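Local coordinates for protein bile salt hydrolase/transferase (PDB 2BJF) that hydrolyses the amide bond of glycine- and taurine-conjugated bile salts, releasing free bile acids, and can also rejoin bile acids to amines, at residues Y103-W108 against E121-A126. Residues are numbered along the deposited sequence; the frame is centred on the assembly and turned at random.
Sequences YNFLLW and EALKNA
The Phe105 ring meets Leu123 edge-on: CD2 of Leu123 lies in the ring plane, 3.7 Å from Phe105 CE1. Leu123 CD2 also lies 3.8 Å from Trp108 CZ3, approaching that ring obliquely. Beside it, Ala122 CB comes to 4.0 Å from Trp108 CH2, again at a slant, and the outer CZ3 and CH2 atoms of the six-membered ring thus meet two aliphatic groups. Both aromatic side chains leave helix 105-112 with CG anti to the backbone N (chi1 -176° for Phe105, 174° for Trp108), which sends them in the same general direction, across toward Ala122 and Leu123 of helix 116-123. There the Leu123 side chain crosses that of Phe105 roughly perpendicularly and lies antiparallel alongside that of Trp108. Ile100 of strand 98-101 touches both aromatic residues, Val156 of strand 153-158 packs on Phe105 and Leu123, and Phe113 meets the Trp108 ring edge-to-face. This joins two consecutive helices of the Ntn-hydrolase chain, with the side chain of Phe105 about 9 Å from the bound deoxycholate. No hydrogen bond or salt bridge crosses between 103-108 and 121-126, and the direct contact between them is therefore apolar packing, with one leucine methyl serving both rings.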
ATOM      1  N   TYR A 103      -0.170  30.713  21.902  1.00 12.27           N
ATOM      2  CA  TYR A 103      -0.766  30.073  23.080  1.00 12.08           C
ATOM      3  C   TYR A 103      -2.195  30.544  23.373  1.00 11.99           C
ATOM      4  O   TYR A 103      -2.955  29.845  24.045  1.00 12.12           O
ATOM      5  CB  TYR A 103       0.117  30.290  24.321  1.00 12.24           C
ATOM      6  CG  TYR A 103       0.202  31.735  24.776  1.00 12.22           C
ATOM      7  CD1 TYR A 103      -0.781  32.290  25.599  1.00 12.01           C
ATOM      8  CD2 TYR A 103       1.265  32.547  24.384  1.00 12.40           C
ATOM      9  CE1 TYR A 103      -0.712  33.616  26.013  1.00 12.29           C
ATOM     10  CE2 TYR A 103       1.347  33.875  24.799  1.00 12.18           C
ATOM     11  CZ  TYR A 103       0.355  34.402  25.611  1.00 12.26           C
ATOM     12  OH  TYR A 103       0.425  35.714  26.021  1.00 12.60           O
ATOM     13  N   ASN A 104      -2.546  31.729  22.872  1.00 11.55           N
ATOM     14  CA  ASN A 104      -3.828  32.357  23.187  1.00 11.16           C
ATOM     15  C   ASN A 104      -4.874  32.267  22.071  1.00 10.84           C
ATOM     16  O   ASN A 104      -6.019  32.681  22.264  1.00 10.71           O
ATOM     17  CB  ASN A 104      -3.617  33.823  23.597  1.00 11.20           C
ATOM     18  CG  ASN A 104      -4.764  34.370  24.437  1.00 11.49           C
ATOM     19  OD1 ASN A 104      -5.216  33.730  25.388  1.00 11.99           O
ATOM     20  ND2 ASN A 104      -5.234  35.565  24.092  1.00 12.00           N
ATOM     21  N   PHE A 105      -4.492  31.719  20.919  1.00 10.52           N
ATOM     22  CA  PHE A 105      -5.386  31.703  19.756  1.00 10.37           C
ATOM     23  C   PHE A 105      -6.716  30.995  20.017  1.00 10.31           C
ATOM     24  O   PHE A 105      -7.776  31.527  19.686  1.00 10.15           O
ATOM     25  CB  PHE A 105      -4.705  31.103  18.519  1.00 10.32           C
ATOM     26  CG  PHE A 105      -5.559  31.154  17.279  1.00 10.54           C
ATOM     27  CD1 PHE A 105      -5.596  32.298  16.491  1.00 10.79           C
ATOM     28  CD2 PHE A 105      -6.342  30.062  16.909  1.00 10.57           C
ATOM     29  CE1 PHE A 105      -6.392  32.354  15.349  1.00 11.00           C
ATOM     30  CE2 PHE A 105      -7.138  30.106  15.768  1.00 10.63           C
ATOM     31  CZ  PHE A 105      -7.165  31.255  14.988  1.00 10.59           C
ATOM     32  N   LEU A 106      -6.654  29.799  20.600  1.00 10.31           N
ATOM     33  CA  LEU A 106      -7.857  29.010  20.845  1.00 10.29           C
ATOM     34  C   LEU A 106      -8.834  29.758  21.757  1.00 10.40           C
ATOM     35  O   LEU A 106     -10.023  29.868  21.445  1.00 10.36           O
ATOM     36  CB  LEU A 106      -7.497  27.637  21.423  1.00 10.43           C
ATOM     37  CG  LEU A 106      -8.466  26.491  21.115  1.00 10.44           C
ATOM     38  CD1 LEU A 106      -7.751  25.158  21.187  1.00 10.87           C
ATOM     39  CD2 LEU A 106      -9.676  26.494  22.040  1.00 10.32           C
ATOM     40  N   LEU A 107      -8.323  30.280  22.870  1.00 10.37           N
ATOM     41  CA  LEU A 107      -9.137  31.065  23.798  1.00 10.67           C
ATOM     42  C   LEU A 107      -9.667  32.347  23.148  1.00 10.69           C
ATOM     43  O   LEU A 107     -10.805  32.740  23.398  1.00 10.73           O
ATOM     44  CB  LEU A 107      -8.352  31.385  25.077  1.00 10.64           C
ATOM     45  CG  LEU A 107      -9.049  32.194  26.179  1.00 10.85           C
ATOM     46  CD1 LEU A 107     -10.329  31.515  26.664  1.00 11.12           C
ATOM     47  CD2 LEU A 107      -8.096  32.440  27.339  1.00 10.94           C
ATOM     48  N   TRP A 108      -8.846  32.982  22.312  1.00 10.82           N
ATOM     49  CA  TRP A 108      -9.251  34.196  21.594  1.00 10.87           C
ATOM     50  C   TRP A 108     -10.470  33.941  20.703  1.00 10.78           C
ATOM     51  O   TRP A 108     -11.379  34.773  20.632  1.00 10.74           O
ATOM     52  CB  TRP A 108      -8.080  34.756  20.775  1.00 11.37           C
ATOM     53  CG  TRP A 108      -8.436  35.921  19.892  1.00 11.61           C
ATOM     54  CD1 TRP A 108      -8.503  37.237  20.254  1.00 12.31           C
ATOM     55  CD2 TRP A 108      -8.767  35.873  18.497  1.00 12.00           C
ATOM     56  NE1 TRP A 108      -8.857  38.009  19.174  1.00 12.34           N
ATOM     57  CE2 TRP A 108      -9.027  37.199  18.082  1.00 12.33           C
ATOM     58  CE3 TRP A 108      -8.872  34.837  17.558  1.00 12.21           C
ATOM     59  CZ2 TRP A 108      -9.384  37.518  16.767  1.00 12.05           C
ATOM     60  CZ3 TRP A 108      -9.230  35.154  16.248  1.00 12.29           C
ATOM     61  CH2 TRP A 108      -9.480  36.486  15.868  1.00 12.11           C
ATOM     62  N   GLU A 121     -14.473  36.424   9.419  1.00 14.70           N
ATOM     63  CA  GLU A 121     -14.347  37.863   9.202  1.00 14.71           C
ATOM     64  C   GLU A 121     -13.197  38.458  10.020  1.00 14.44           C
ATOM     65  O   GLU A 121     -12.425  39.274   9.513  1.00 14.53           O
ATOM     66  CB  GLU A 121     -15.669  38.570   9.521  1.00 14.90           C
ATOM     67  CG  GLU A 121     -15.701  40.063   9.185  1.00 15.99           C
ATOM     68  CD  GLU A 121     -15.612  40.365   7.692  1.00 17.10           C
ATOM     69  OE1 GLU A 121     -15.701  39.436   6.862  1.00 17.97           O
ATOM     70  OE2 GLU A 121     -15.455  41.553   7.351  1.00 18.52           O
ATOM     71  N   ALA A 122     -13.084  38.027  11.274  1.00 14.19           N
ATOM     72  CA  ALA A 122     -12.046  38.516  12.182  1.00 13.88           C
ATOM     73  C   ALA A 122     -10.639  38.060  11.793  1.00 13.73           C
ATOM     74  O   ALA A 122      -9.655  38.724  12.121  1.00 13.59           O
ATOM     75  CB  ALA A 122     -12.360  38.101  13.609  1.00 13.98           C
ATOM     76  N   LEU A 123     -10.551  36.929  11.095  1.00 13.53           N
ATOM     77  CA  LEU A 123      -9.260  36.365  10.697  1.00 13.53           C
ATOM     78  C   LEU A 123      -8.668  36.996   9.436  1.00 13.66           C
ATOM     79  O   LEU A 123      -7.482  36.814   9.148  1.00 13.51           O
ATOM     80  CB  LEU A 123      -9.360  34.844  10.531  1.00 13.47           C
ATOM     81  CG  LEU A 123      -9.506  34.007  11.804  1.00 13.38           C
ATOM     82  CD1 LEU A 123      -9.730  32.557  11.435  1.00 13.22           C
ATOM     83  CD2 LEU A 123      -8.295  34.148  12.725  1.00 13.45           C
ATOM     84  N   LYS A 124      -9.488  37.743   8.699  1.00 13.91           N
ATOM     85  CA  LYS A 124      -9.047  38.396   7.460  1.00 14.19           C
ATOM     86  C   LYS A 124      -7.826  39.291   7.675  1.00 14.28           C
ATOM     87  O   LYS A 124      -6.923  39.326   6.837  1.00 14.48           O
ATOM     88  CB  LYS A 124     -10.190  39.192   6.824  1.00 14.22           C
ATOM     89  CG  LYS A 124     -11.251  38.329   6.157  1.00 14.77           C
ATOM     90  CD  LYS A 124     -12.307  39.180   5.474  1.00 15.73           C
ATOM     91  CE  LYS A 124     -13.286  38.316   4.695  1.00 16.44           C
ATOM     92  NZ  LYS A 124     -14.278  39.138   3.948  1.00 17.52           N
ATOM     93  N   ASN A 125      -7.800  39.994   8.805  1.00 14.32           N
ATOM     94  CA  ASN A 125      -6.687  40.879   9.145  1.00 14.45           C
ATOM     95  C   ASN A 125      -5.880  40.383  10.351  1.00 14.28           C
ATOM     96  O   ASN A 125      -5.194  41.162  11.017  1.00 14.32           O
ATOM     97  CB  ASN A 125      -7.200  42.305   9.377  1.00 14.60           C
ATOM     98  CG  ASN A 125      -6.087  43.342   9.363  1.00 15.12           C
ATOM     99  OD1 ASN A 125      -5.183  43.297   8.525  1.00 16.37           O
ATOM    100  ND2 ASN A 125      -6.150  44.284  10.295  1.00 15.75           N
ATOM    101  N   ALA A 126      -5.953  39.082  10.621  1.00 14.09           N
ATOM    102  CA  ALA A 126      -5.269  38.508  11.778  1.00 13.97           C
ATOM    103  C   ALA A 126      -3.856  38.021  11.460  1.00 13.91           C
ATOM    104  O   ALA A 126      -3.527  37.723  10.307  1.00 13.89           O
ATOM    105  CB  ALA A 126      -6.102  37.390  12.396  1.00 13.95           C
TER